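PDB 2FOK: FOKI restriction endonuclease from Planomicrobium okeanokoites, which probably recognises a specific DNA sequence and cleaves the DNA beside it, as a type IIS restriction endonuclease dependent on metal ions. Local coordinates for residues A[25-29]-A[62-66]; A[83-89]-A[101-107]; A[458-462]-A[565-569]; A[528-532]-A[573-577]. All coordinates share one frame; numbering follows the deposited sequence.

Contact 1 (A[25-29]-A[62-66]); sequences QVFDR and HDLIY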
loop_
_atom_site.group_PDB
_atom_site.type_symbol
_atom_site.label_atom_id
_atom_site.label_comp_id
_atom_site.label_asym_id
_atom_site.label_seq_id
_atom_site.Cartn_x
_atom_site.Cartn_y
_atom_site.Cartn_z
ATOM N N GLN A 25 -19.778 -15.402 -15.240
ATOM C CA GLN A 25 -20.703 -16.252 -15.984
ATOM C C GLN A 25 -20.522 -17.731 -15.699
ATOM O O GLN A 25 -21.200 -18.572 -16.289
ATOM C CB GLN A 25 -20.535 -16.003 -17.480
ATOM C CG GLN A 25 -20.927 -14.606 -17.872
ATOM C CD GLN A 25 -20.568 -14.278 -19.296
ATOM O OE1 GLN A 25 -19.608 -14.815 -19.833
ATOM N NE2 GLN A 25 -21.339 -13.390 -19.919
ATOM N N VAL A 26 -19.616 -18.043 -14.785
ATOM C CA VAL A 26 -19.314 -19.424 -14.428
ATOM C C VAL A 26 -20.112 -19.833 -13.192
ATOM O O VAL A 26 -20.276 -21.019 -12.902
ATOM C CB VAL A 26 -17.779 -19.568 -14.204
ATOM C CG1 VAL A 26 -17.474 -20.403 -12.974
ATOM C CG2 VAL A 26 -17.140 -20.162 -15.458
ATOM N N PHE A 27 -20.621 -18.843 -12.467
ATOM C CA PHE A 27 -21.431 -19.123 -11.283
ATOM C C PHE A 27 -22.914 -19.128 -11.676
ATOM O O PHE A 27 -23.784 -19.374 -10.845
ATOM C CB PHE A 27 -21.197 -18.059 -10.207
ATOM C CG PHE A 27 -19.787 -17.986 -9.713
ATOM C CD1 PHE A 27 -18.783 -17.457 -10.516
ATOM C CD2 PHE A 27 -19.474 -18.361 -8.411
ATOM C CE1 PHE A 27 -17.498 -17.288 -10.035
ATOM C CE2 PHE A 27 -18.190 -18.201 -7.915
ATOM C CZ PHE A 27 -17.199 -17.659 -8.727
ATOM N N ASP A 28 -23.179 -18.836 -12.949
ATOM C CA ASP A 28 -24.535 -18.797 -13.508
ATOM C C ASP A 28 -24.758 -20.072 -14.325
ATOM O O ASP A 28 -24.182 -20.231 -15.385
ATOM C CB ASP A 28 -24.683 -17.557 -14.401
ATOM C CG ASP A 28 -25.981 -17.547 -15.187
ATOM O OD1 ASP A 28 -26.579 -18.622 -15.375
ATOM O OD2 ASP A 28 -26.405 -16.456 -15.623
ATOM N N ARG A 29 -25.611 -20.960 -13.824
ATOM C CA ARG A 29 -25.897 -22.246 -14.459
ATOM C C ARG A 29 -26.455 -22.212 -15.875
ATOM O O ARG A 29 -26.285 -23.170 -16.633
ATOM C CB ARG A 29 -26.842 -23.064 -13.571
ATOM C CG ARG A 29 -28.204 -22.416 -13.337
ATOM C CD ARG A 29 -29.191 -23.410 -12.706
ATOM N NE ARG A 29 -30.376 -22.756 -12.149
ATOM C CZ ARG A 29 -30.679 -22.729 -10.853
ATOM N NH1 ARG A 29 -29.887 -23.321 -9.965
ATOM N NH2 ARG A 29 -31.779 -22.113 -10.439
ATOM N N HIS A 62 -27.044 -28.357 -9.061
ATOM C CA HIS A 62 -28.173 -27.484 -9.390
ATOM C C HIS A 62 -27.936 -26.086 -8.830
ATOM O O HIS A 62 -28.032 -25.088 -9.544
ATOM C CB HIS A 62 -29.469 -28.066 -8.813
ATOM C CG HIS A 62 -30.682 -27.227 -9.073
ATOM N ND1 HIS A 62 -31.390 -26.606 -8.066
ATOM C CD2 HIS A 62 -31.330 -26.932 -10.224
ATOM C CE1 HIS A 62 -32.422 -25.966 -8.584
ATOM N NE2 HIS A 62 -32.411 -26.147 -9.892
ATOM N N ASP A 63 -27.644 -26.029 -7.535
ATOM C CA ASP A 63 -27.362 -24.779 -6.847
ATOM C C ASP A 63 -25.853 -24.740 -6.720
ATOM O O ASP A 63 -25.266 -25.428 -5.892
ATOM C CB ASP A 63 -28.029 -24.776 -5.470
ATOM C CG ASP A 63 -29.546 -24.751 -5.564
ATOM O OD1 ASP A 63 -30.072 -24.087 -6.480
ATOM O OD2 ASP A 63 -30.211 -25.400 -4.731
ATOM N N LEU A 64 -25.234 -23.927 -7.561
ATOM C CA LEU A 64 -23.792 -23.804 -7.622
ATOM C C LEU A 64 -23.125 -23.000 -6.520
ATOM O O LEU A 64 -23.470 -21.845 -6.255
ATOM C CB LEU A 64 -23.392 -23.231 -8.985
ATOM C CG LEU A 64 -23.720 -24.111 -10.196
ATOM C CD1 LEU A 64 -23.695 -23.264 -11.475
ATOM C CD2 LEU A 64 -22.721 -25.255 -10.270
ATOM N N ILE A 65 -22.150 -23.636 -5.890
ATOM C CA ILE A 65 -21.370 -23.020 -4.840
ATOM C C ILE A 65 -19.979 -23.620 -5.026
ATOM O O ILE A 65 -19.847 -24.828 -5.232
ATOM C CB ILE A 65 -21.952 -23.348 -3.439
ATOM C CG1 ILE A 65 -20.982 -22.883 -2.342
ATOM C CG2 ILE A 65 -22.247 -24.841 -3.323
ATOM C CD1 ILE A 65 -21.666 -22.361 -1.085
ATOM N N TYR A 66 -18.952 -22.775 -5.003
ATOM C CA TYR A 66 -17.576 -23.241 -5.186
ATOM C C TYR A 66 -16.710 -22.782 -4.020
ATOM O O TYR A 66 -16.861 -21.665 -3.538
ATOM C CB TYR A 66 -16.974 -22.688 -6.493
ATOM C CG TYR A 66 -17.769 -22.937 -7.767
ATOM C CD1 TYR A 66 -18.149 -24.225 -8.150
ATOM C CD2 TYR A 66 -18.113 -21.882 -8.609
ATOM C CE1 TYR A 66 -18.854 -24.454 -9.346
ATOM C CE2 TYR A 66 -18.816 -22.101 -9.803
ATOM C CZ TYR A 66 -19.180 -23.386 -10.162
ATOM O OH TYR A 66 -19.880 -23.594 -11.331
HETATM O O HOH W 1 -23.415 -19.658 -7.910
#

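Contact 2 (A[83-89]-A[101-107]); sequences PCDAIIQ and YIDNWSS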
loop_
_atom_site.group_PDB
_atom_site.type_symbol
_atom_site.label_atom_id
_atom_site.label_comp_id
_atom_site.label_asym_id
_atom_site.label_seq_id
_atom_site.Cartn_x
_atom_site.Cartn_y
_atom_site.Cartn_z
ATOM N N PRO A 83 0.348 -27.352 -13.859
ATOM C CA PRO A 83 -0.816 -27.771 -14.641
ATOM C C PRO A 83 -2.066 -26.961 -14.293
ATOM O O PRO A 83 -1.994 -26.005 -13.517
ATOM C CB PRO A 83 -0.973 -29.250 -14.287
ATOM C CG PRO A 83 -0.105 -29.474 -13.053
ATOM C CD PRO A 83 0.517 -28.174 -12.653
ATOM N N CYS A 84 -3.199 -27.328 -14.887
ATOM C CA CYS A 84 -4.460 -26.649 -14.607
ATOM C C CYS A 84 -4.973 -27.271 -13.312
ATOM O O CYS A 84 -5.143 -28.483 -13.226
ATOM C CB CYS A 84 -5.463 -26.875 -15.742
ATOM S SG CYS A 84 -6.622 -25.509 -16.052
ATOM N N ASP A 85 -5.214 -26.438 -12.308
ATOM C CA ASP A 85 -5.674 -26.915 -11.011
ATOM C C ASP A 85 -7.106 -26.505 -10.641
ATOM O O ASP A 85 -7.619 -26.927 -9.598
ATOM C CB ASP A 85 -4.710 -26.414 -9.924
ATOM C CG ASP A 85 -4.652 -27.338 -8.721
ATOM O OD1 ASP A 85 -3.993 -28.394 -8.814
ATOM O OD2 ASP A 85 -5.268 -27.010 -7.679
ATOM N N ALA A 86 -7.770 -25.710 -11.478
ATOM C CA ALA A 86 -9.109 -25.274 -11.108
ATOM C C ALA A 86 -9.973 -24.616 -12.176
ATOM O O ALA A 86 -9.562 -24.449 -13.326
ATOM C CB ALA A 86 -9.000 -24.353 -9.915
ATOM N N ILE A 87 -11.180 -24.232 -11.757
ATOM C CA ILE A 87 -12.167 -23.584 -12.618
ATOM C C ILE A 87 -11.705 -22.253 -13.209
ATOM O O ILE A 87 -11.630 -22.106 -14.429
ATOM C CB ILE A 87 -13.490 -23.327 -11.862
ATOM C CG1 ILE A 87 -14.033 -24.642 -11.297
ATOM C CG2 ILE A 87 -14.503 -22.679 -12.793
ATOM C CD1 ILE A 87 -15.216 -24.462 -10.374
ATOM N N ILE A 88 -11.397 -21.279 -12.362
ATOM C CA ILE A 88 -10.966 -19.990 -12.890
ATOM C C ILE A 88 -9.779 -20.185 -13.826
ATOM O O ILE A 88 -9.741 -19.628 -14.921
ATOM C CB ILE A 88 -10.591 -19.015 -11.750
ATOM C CG1 ILE A 88 -11.858 -18.669 -10.945
ATOM C CG2 ILE A 88 -9.947 -17.747 -12.332
ATOM C CD1 ILE A 88 -11.766 -17.431 -10.083
ATOM N N GLN A 89 -8.819 -20.991 -13.391
ATOM C CA GLN A 89 -7.633 -21.271 -14.182
ATOM C C GLN A 89 -8.024 -21.681 -15.600
ATOM O O GLN A 89 -7.504 -21.135 -16.569
ATOM C CB GLN A 89 -6.812 -22.388 -13.529
ATOM C CG GLN A 89 -5.802 -21.917 -12.487
ATOM C CD GLN A 89 -4.971 -23.060 -11.918
ATOM O OE1 GLN A 89 -4.545 -23.962 -12.644
ATOM N NE2 GLN A 89 -4.736 -23.023 -10.614
ATOM N N TYR A 101 -4.462 -21.717 -20.113
ATOM C CA TYR A 101 -5.053 -21.421 -18.822
ATOM C C TYR A 101 -4.118 -20.494 -18.051
ATOM O O TYR A 101 -2.955 -20.319 -18.435
ATOM C CB TYR A 101 -5.298 -22.719 -18.047
ATOM C CG TYR A 101 -4.067 -23.561 -17.811
ATOM C CD1 TYR A 101 -3.201 -23.284 -16.754
ATOM C CD2 TYR A 101 -3.772 -24.647 -18.637
ATOM C CE1 TYR A 101 -2.070 -24.064 -16.525
ATOM C CE2 TYR A 101 -2.643 -25.438 -18.419
ATOM C CZ TYR A 101 -1.797 -25.141 -17.362
ATOM O OH TYR A 101 -0.673 -25.912 -17.149
ATOM N N ILE A 102 -4.632 -19.894 -16.974
ATOM C CA ILE A 102 -3.846 -18.972 -16.150
ATOM C C ILE A 102 -3.434 -19.608 -14.827
ATOM O O ILE A 102 -3.998 -20.614 -14.416
ATOM C CB ILE A 102 -4.626 -17.677 -15.846
ATOM C CG1 ILE A 102 -6.076 -18.010 -15.491
ATOM C CG2 ILE A 102 -4.576 -16.753 -17.049
ATOM C CD1 ILE A 102 -6.655 -17.137 -14.412
ATOM N N ASP A 103 -2.448 -19.008 -14.170
ATOM C CA ASP A 103 -1.928 -19.504 -12.904
ATOM C C ASP A 103 -2.826 -19.183 -11.710
ATOM O O ASP A 103 -3.848 -18.513 -11.848
ATOM C CB ASP A 103 -0.528 -18.933 -12.670
ATOM C CG ASP A 103 -0.507 -17.418 -12.682
ATOM O OD1 ASP A 103 -0.490 -16.823 -13.783
ATOM O OD2 ASP A 103 -0.511 -16.819 -11.584
ATOM N N ASN A 104 -2.427 -19.665 -10.536
ATOM C CA ASN A 104 -3.179 -19.461 -9.301
ATOM C C ASN A 104 -3.051 -18.056 -8.719
ATOM O O ASN A 104 -3.699 -17.732 -7.728
ATOM C CB ASN A 104 -2.746 -20.488 -8.246
ATOM C CG ASN A 104 -1.298 -20.309 -7.804
ATOM O OD1 ASN A 104 -0.369 -20.343 -8.623
ATOM N ND2 ASN A 104 -1.099 -20.119 -6.503
ATOM N N TRP A 105 -2.220 -17.219 -9.326
ATOM C CA TRP A 105 -2.051 -15.860 -8.832
ATOM C C TRP A 105 -3.016 -14.933 -9.555
ATOM O O TRP A 105 -3.697 -14.119 -8.927
ATOM C CB TRP A 105 -0.607 -15.394 -9.034
ATOM C CG TRP A 105 0.350 -15.985 -8.043
ATOM C CD1 TRP A 105 1.550 -16.577 -8.315
ATOM C CD2 TRP A 105 0.173 -16.074 -6.623
ATOM N NE1 TRP A 105 2.133 -17.032 -7.154
ATOM C CE2 TRP A 105 1.310 -16.737 -6.100
ATOM C CE3 TRP A 105 -0.835 -15.660 -5.740
ATOM C CZ2 TRP A 105 1.466 -16.994 -4.734
ATOM C CZ3 TRP A 105 -0.681 -15.917 -4.381
ATOM C CH2 TRP A 105 0.464 -16.580 -3.892
ATOM N N SER A 106 -3.074 -15.054 -10.876
ATOM C CA SER A 106 -3.980 -14.231 -11.672
ATOM C C SER A 106 -5.431 -14.675 -11.444
ATOM O O SER A 106 -6.363 -13.878 -11.552
ATOM C CB SER A 106 -3.629 -14.348 -13.157
ATOM O OG SER A 106 -2.270 -14.715 -13.324
ATOM N N SER A 107 -5.618 -15.951 -11.127
ATOM C CA SER A 107 -6.951 -16.479 -10.877
ATOM C C SER A 107 -7.499 -15.761 -9.645
ATOM O O SER A 107 -8.658 -15.356 -9.603
ATOM C CB SER A 107 -6.885 -17.990 -10.607
ATOM O OG SER A 107 -6.586 -18.726 -11.784
#

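Contact 3 (A[458-462]-A[565-569]); sequences SPIDY and LEEVR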
loop_
_atom_site.group_PDB
_atom_site.type_symbol
_atom_site.label_atom_id
_atom_site.label_comp_id
_atom_site.label_asym_id
_atom_site.label_seq_id
_atom_site.Cartn_x
_atom_site.Cartn_y
_atom_site.Cartn_z
ATOM N N SER A 458 24.203 25.767 11.395
ATOM C CA SER A 458 24.574 25.153 12.668
ATOM C C SER A 458 25.975 25.640 13.035
ATOM O O SER A 458 26.676 26.177 12.183
ATOM C CB SER A 458 24.573 23.635 12.536
ATOM O OG SER A 458 23.422 23.079 13.123
ATOM N N PRO A 459 26.401 25.454 14.302
ATOM C CA PRO A 459 27.738 25.898 14.728
ATOM C C PRO A 459 28.782 25.243 13.831
ATOM O O PRO A 459 29.822 25.819 13.503
ATOM C CB PRO A 459 27.838 25.411 16.176
ATOM C CG PRO A 459 26.439 25.226 16.611
ATOM C CD PRO A 459 25.673 24.800 15.403
ATOM N N ILE A 460 28.478 24.010 13.461
ATOM C CA ILE A 460 29.310 23.243 12.566
ATOM C C ILE A 460 28.318 22.631 11.589
ATOM O O ILE A 460 27.452 21.849 11.985
ATOM C CB ILE A 460 30.074 22.135 13.306
ATOM C CG1 ILE A 460 30.798 22.726 14.524
ATOM C CG2 ILE A 460 31.082 21.500 12.369
ATOM C CD1 ILE A 460 31.936 21.855 15.056
ATOM N N ASP A 461 28.400 23.039 10.326
ATOM C CA ASP A 461 27.510 22.498 9.314
ATOM C C ASP A 461 28.176 21.217 8.814
ATOM O O ASP A 461 29.324 21.233 8.361
ATOM C CB ASP A 461 27.311 23.506 8.173
ATOM C CG ASP A 461 26.180 24.482 8.453
ATOM O OD1 ASP A 461 25.264 24.130 9.225
ATOM O OD2 ASP A 461 26.205 25.607 7.916
ATOM N N TYR A 462 27.464 20.104 8.921
ATOM C CA TYR A 462 28.028 18.827 8.517
ATOM C C TYR A 462 27.155 18.076 7.525
ATOM O O TYR A 462 25.984 18.411 7.322
ATOM C CB TYR A 462 28.257 17.962 9.760
ATOM C CG TYR A 462 26.981 17.667 10.531
ATOM C CD1 TYR A 462 26.520 18.533 11.535
ATOM C CD2 TYR A 462 26.236 16.522 10.258
ATOM C CE1 TYR A 462 25.352 18.254 12.243
ATOM C CE2 TYR A 462 25.066 16.233 10.958
ATOM C CZ TYR A 462 24.630 17.093 11.947
ATOM O OH TYR A 462 23.484 16.778 12.641
ATOM N N LEU A 565 20.367 19.713 16.073
ATOM C CA LEU A 565 21.136 19.060 15.013
ATOM C C LEU A 565 22.647 19.015 15.363
ATOM O O LEU A 565 23.405 18.227 14.789
ATOM C CB LEU A 565 20.899 19.793 13.673
ATOM C CG LEU A 565 19.602 19.520 12.879
ATOM C CD1 LEU A 565 19.824 19.839 11.411
ATOM C CD2 LEU A 565 19.166 18.054 13.018
ATOM N N GLU A 566 23.078 19.851 16.311
ATOM C CA GLU A 566 24.486 19.876 16.738
ATOM C C GLU A 566 24.687 18.807 17.805
ATOM O O GLU A 566 25.809 18.366 18.070
ATOM C CB GLU A 566 24.863 21.249 17.311
ATOM C CG GLU A 566 26.075 21.252 18.272
ATOM C CD GLU A 566 27.421 21.054 17.577
ATOM O OE1 GLU A 566 27.473 21.037 16.329
ATOM O OE2 GLU A 566 28.436 20.913 18.283
ATOM N N GLU A 567 23.583 18.399 18.421
ATOM C CA GLU A 567 23.623 17.374 19.439
ATOM C C GLU A 567 23.648 16.010 18.770
ATOM O O GLU A 567 24.189 15.058 19.320
ATOM C CB GLU A 567 22.425 17.520 20.359
ATOM C CG GLU A 567 22.499 18.795 21.184
ATOM C CD GLU A 567 21.460 18.854 22.273
ATOM O OE1 GLU A 567 20.258 18.797 21.952
ATOM O OE2 GLU A 567 21.850 18.955 23.450
ATOM N N VAL A 568 23.074 15.940 17.567
ATOM C CA VAL A 568 23.036 14.713 16.767
ATOM C C VAL A 568 24.463 14.465 16.272
ATOM O O VAL A 568 24.979 13.350 16.346
ATOM C CB VAL A 568 22.095 14.872 15.538
ATOM C CG1 VAL A 568 22.276 13.705 14.570
ATOM C CG2 VAL A 568 20.650 14.943 15.993
ATOM N N ARG A 569 25.087 15.527 15.766
ATOM C CA ARG A 569 26.459 15.489 15.269
ATOM C C ARG A 569 27.320 14.685 16.229
ATOM O O ARG A 569 27.997 13.746 15.827
ATOM C CB ARG A 569 27.009 16.917 15.167
ATOM C CG ARG A 569 28.214 17.088 14.253
ATOM C CD ARG A 569 29.018 18.344 14.620
ATOM N NE ARG A 569 30.280 17.995 15.274
ATOM C CZ ARG A 569 30.813 18.653 16.299
ATOM N NH1 ARG A 569 30.207 19.712 16.811
ATOM N NH2 ARG A 569 31.950 18.235 16.828
#

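Contact 4 (A[528-532]-A[573-577]); sequences YKAQL and NNGEI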
loop_
_atom_site.group_PDB
_atom_site.type_symbol
_atom_site.label_atom_id
_atom_site.label_comp_id
_atom_site.label_asym_id
_atom_site.label_seq_id
_atom_site.Cartn_x
_atom_site.Cartn_y
_atom_site.Cartn_z
ATOM N N TYR A 528 28.207 -5.447 15.022
ATOM C CA TYR A 528 28.136 -4.368 14.050
ATOM C C TYR A 528 29.179 -3.295 14.404
ATOM O O TYR A 528 29.710 -2.613 13.523
ATOM C CB TYR A 528 26.727 -3.753 14.050
ATOM C CG TYR A 528 26.307 -3.230 15.407
ATOM C CD1 TYR A 528 26.794 -2.008 15.893
ATOM C CD2 TYR A 528 25.448 -3.962 16.218
ATOM C CE1 TYR A 528 26.439 -1.541 17.146
ATOM C CE2 TYR A 528 25.083 -3.497 17.480
ATOM C CZ TYR A 528 25.581 -2.290 17.940
ATOM O OH TYR A 528 25.219 -1.831 19.196
ATOM N N LYS A 529 29.469 -3.158 15.696
ATOM C CA LYS A 529 30.432 -2.172 16.172
ATOM C C LYS A 529 31.823 -2.378 15.564
ATOM O O LYS A 529 32.476 -1.417 15.158
ATOM C CB LYS A 529 30.528 -2.216 17.700
ATOM C CG LYS A 529 30.830 -0.873 18.366
ATOM C CD LYS A 529 31.044 -1.045 19.879
ATOM C CE LYS A 529 31.739 0.168 20.521
ATOM N NZ LYS A 529 32.463 1.020 19.527
ATOM N N ALA A 530 32.269 -3.629 15.503
ATOM C CA ALA A 530 33.574 -3.947 14.942
ATOM C C ALA A 530 33.669 -3.429 13.514
ATOM O O ALA A 530 34.755 -3.079 13.048
ATOM C CB ALA A 530 33.802 -5.447 14.974
ATOM N N GLN A 531 32.532 -3.383 12.822
ATOM C CA GLN A 531 32.480 -2.884 11.445
ATOM C C GLN A 531 32.679 -1.379 11.453
ATOM O O GLN A 531 33.380 -0.829 10.607
ATOM C CB GLN A 531 31.123 -3.206 10.804
ATOM C CG GLN A 531 30.923 -4.676 10.435
ATOM C CD GLN A 531 31.928 -5.158 9.418
ATOM O OE1 GLN A 531 32.010 -4.626 8.318
ATOM N NE2 GLN A 531 32.698 -6.176 9.776
ATOM N N LEU A 532 32.043 -0.720 12.418
ATOM C CA LEU A 532 32.128 0.734 12.584
ATOM C C LEU A 532 33.552 1.131 12.956
ATOM O O LEU A 532 34.081 2.129 12.466
ATOM C CB LEU A 532 31.167 1.189 13.693
ATOM C CG LEU A 532 29.766 1.741 13.403
ATOM C CD1 LEU A 532 29.272 1.345 12.024
ATOM C CD2 LEU A 532 28.828 1.247 14.489
ATOM N N ASN A 573 29.438 8.257 17.384
ATOM C CA ASN A 573 30.562 7.860 18.212
ATOM C C ASN A 573 31.106 6.485 17.818
ATOM O O ASN A 573 31.872 5.877 18.564
ATOM C CB ASN A 573 30.115 7.849 19.678
ATOM C CG ASN A 573 31.273 7.880 20.637
ATOM O OD1 ASN A 573 32.378 8.287 20.277
ATOM N ND2 ASN A 573 31.034 7.444 21.872
ATOM N N ASN A 574 30.706 6.010 16.641
ATOM C CA ASN A 574 31.122 4.708 16.135
ATOM C C ASN A 574 30.465 3.578 16.955
ATOM O O ASN A 574 31.079 2.558 17.268
ATOM C CB ASN A 574 32.658 4.590 16.151
ATOM C CG ASN A 574 33.342 5.652 15.290
ATOM O OD1 ASN A 574 33.054 5.783 14.097
ATOM N ND2 ASN A 574 34.255 6.407 15.892
ATOM N N GLY A 575 29.202 3.787 17.305
ATOM C CA GLY A 575 28.442 2.792 18.032
ATOM C C GLY A 575 26.973 2.957 17.663
ATOM O O GLY A 575 26.645 3.414 16.571
ATOM N N GLU A 576 26.081 2.595 18.574
ATOM C CA GLU A 576 24.661 2.747 18.328
ATOM C C GLU A 576 24.189 4.052 18.958
ATOM O O GLU A 576 24.547 4.386 20.086
ATOM C CB GLU A 576 23.882 1.574 18.927
ATOM C CG GLU A 576 22.375 1.684 18.707
ATOM C CD GLU A 576 21.641 0.361 18.880
ATOM O OE1 GLU A 576 22.165 -0.535 19.572
ATOM O OE2 GLU A 576 20.534 0.219 18.323
ATOM N N ILE A 577 23.397 4.806 18.216
ATOM C CA ILE A 577 22.866 6.053 18.731
ATOM C C ILE A 577 21.577 5.787 19.516
ATOM O O ILE A 577 20.668 5.092 19.046
ATOM C CB ILE A 577 22.543 7.036 17.598
ATOM C CG1 ILE A 577 23.834 7.595 17.003
ATOM C CG2 ILE A 577 21.667 8.168 18.130
ATOM C CD1 ILE A 577 23.660 8.168 15.602
HETATM O O HOH W 2 24.079 -1.047 21.482
HETATM O O HOH W 3 32.796 3.739 20.779
#

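Contact 1 (A[25-29]-A[62-66])
Tyr66, its CG anti to the carbonyl carbon (chi1 -54°), carries its ring across to Phe27, whose first torsion is of the same kind, and the two rings form a T-shaped (edge-to-face) pair. The pair lies in the first recognition subdomain, whose family belongs to the helix-turn-helix clan. The tyrosine gives the edge: Tyr66 CD2 comes within 3.7 Å of Phe27 CE2, nearer the rim of the phenylalanine face than its middle, with the planes at 63°. Beyond the ring, Tyr66 OH donates to Val26 O at 3.0 Å, an acceptor close to the ring plane, while the Val26 side chain crosses the tyrosine at about a right angle, CG1 3.8 Å from Tyr66 CE2. The aromatic group is thereby held at both its edge and its hydroxyl. Tyr66 is tied through its backbone to Phe129 of strand 128-131, and the Phe27 ring rests on the same strand.

The other end is exposed. Arg29, extended from CG to NE, lays its guanidinium flat on the His62 ring, the centres 4.3 Å apart and the planes within 13°, with NH1 over the ring centre. Arg29 NH1 also donates to His62 O at 2.6 Å, from above the carbonyl plane, and makes a longer salt bridge to Asp63 OD1 at 3.6 Å. Between the two ends, one water donates to both Phe27 O and Leu64 O, lying 2.7 Å from Leu64 O.

Contact 2 (A[83-89]-A[101-107])
A cysteine sulfur-aromatic contact, Cys84 on Tyr101, marks one end of this junction in the first recognition subdomain, and a capped helix start marks the other. Cys84 CB sits over the centre of the tyrosine face, 4.0 Å from the ring centroid, in a CH-pi contact. Its sulfur approaches obliquely, with Cys84 SG 3.7 Å from Tyr101 CG. Tyr101 can turn its ring this way because CG stands between the backbone N and the carbonyl carbon (chi1 58°); its hydroxyl is hydrogen-bonded to Ala82 O.

Next along, Ile102 N donates to Gln89 O at 3.2 Å. The Gln89 side chain runs past the Ile102 carbonyl, its CG the atom nearest to Ile102 O. Both ends of its amide are engaged: Gln89 OE1 accepts from Asp85 N at 2.6 Å in a nearly straight bond (168°), and NE2 is bonded to Val72 O. Such a grip fixes the rotation of the buried amide. Ile88 CG2 meets Ser107 CB at 3.5 Å and Ile102 CD1 at 3.9 Å. Asp103 is the N-cap of helix 104-116, its OD2 accepting from Trp105 N and Ser106 N on one face of the carboxylate.

The start of helix 87-91 is thus joined to that of helix 104-116, with Ile88 and Asn104 resting on helix 68-72 and Ile87 on helix 49-60.

Contact 3 (A[458-462]-A[565-569])
Tyr462 presents a ring face to the aliphatic part of Arg569: Arg569 CG stands over it, offset toward the rim and 3.5 Å from Tyr462 CD1, a CH-pi contact. The ring's hydroxyl runs on to the helix backbone, where Tyr462 OH donates to Leu565 O at 2.6 Å, in the carbonyl plane and on a lone pair; it is also bonded to Tyr438 OH. With a phenylalanine in place of Tyr462, Leu565 O would probably lose the tyrosine donor, keeping the weak bond from Arg569 N, and the Tyr438 hydroxyl would lose this mate.

The bend at chi3 (107°) swings the end of the arginine off the tyrosine toward Ile460; the guanidinium plane is at 63° to the ring. The Ile460 and Arg569 side chains cross at about a right angle, with Ile460 CD1 over a guanidinium face, 3.3 Å from Arg569 NH1. Within the helix, Arg569 NH1 donates in the guanidinium plane to Glu566 OE1 at 3.1 Å, and Glu566 OE2 completes the salt bridge 2.6 Å from Arg569 NH1; NE forms another to Glu514.

The contact fastens the loop between antiparallel neighbours 451-454 and 463-469 to helix 565-569, in the cleavage domain built round the mixed sheet of the PD-(D/E)XK nuclease clan.

Contact 4 (A[528-532]-A[573-577])
Leu532 and Lys529 of helix 528-539 face the backbone of Asn574 and Gly575, where the chain enters the short, weakly bonded edge strand at about 575-576 of the mixed sheet in the PD-(D/E)XK cleavage domain. The helix is the connection of a beta-alpha-beta crossover between the parallel strands 515-521 and 542-547, and the edge strand lies beside the second of these.

The tight part is around Leu532. Its CD2 sits against two successive peptides, 3.8 Å from Asn574 C and 3.7 Å from Gly575 O, and its side chain also rests on Val545 of strand 542-547. Cutting Leu532 back to an alanine is likely to open a gap between the helix and the Asn574-Gly575 backbone and take away part of the cover over Val545. Asn574 turns its own amide to the sheet instead, where OD1 accepts from Gly543 N.

Toward solvent the contact is looser and rests on polar reach and water. Lys529 bends at its last torsion (chi4 -20°) to bring NZ to Asn574 O at 3.1 Å, the donor tilted 33° from the carbonyl plane. The same ammonium donates to a water 3.0 Å from Lys529 NZ, which in turn donates to Asn573 O. At the far end the Tyr528 and Glu576 side chains cross at about a right angle, ring and carboxylate planes 78° apart. A second water bridges them, 2.7 Å from Tyr528 OH and donating to Glu576 OE1 at 2.8 Å.

How the contacts relate
Contacts 1 and 2 belong to the first recognition subdomain, contacts 3 and 4 to the cleavage domain; the centres of contacts 1 and 3 lie about 69 Å apart, on opposite sides of the chain's centre. The recognition pair touches directly, Val26 and Tyr66 of contact 1 packing on Ile87 of contact 2. Contacts 3 and 4 do not touch; they adjoin in sequence and border the same mixed sheet. Contacts 1 to 3 are partly buried and contact 4 is a surface contact. Aromatic faces serve contacts 1, 2 and 3. Charged groups serve contacts 1, 3 and 4, in contact 4 with bridging waters beside one leucine, whereas contact 2 depends on a backbone bond and a buried amide, beside a capped helix start.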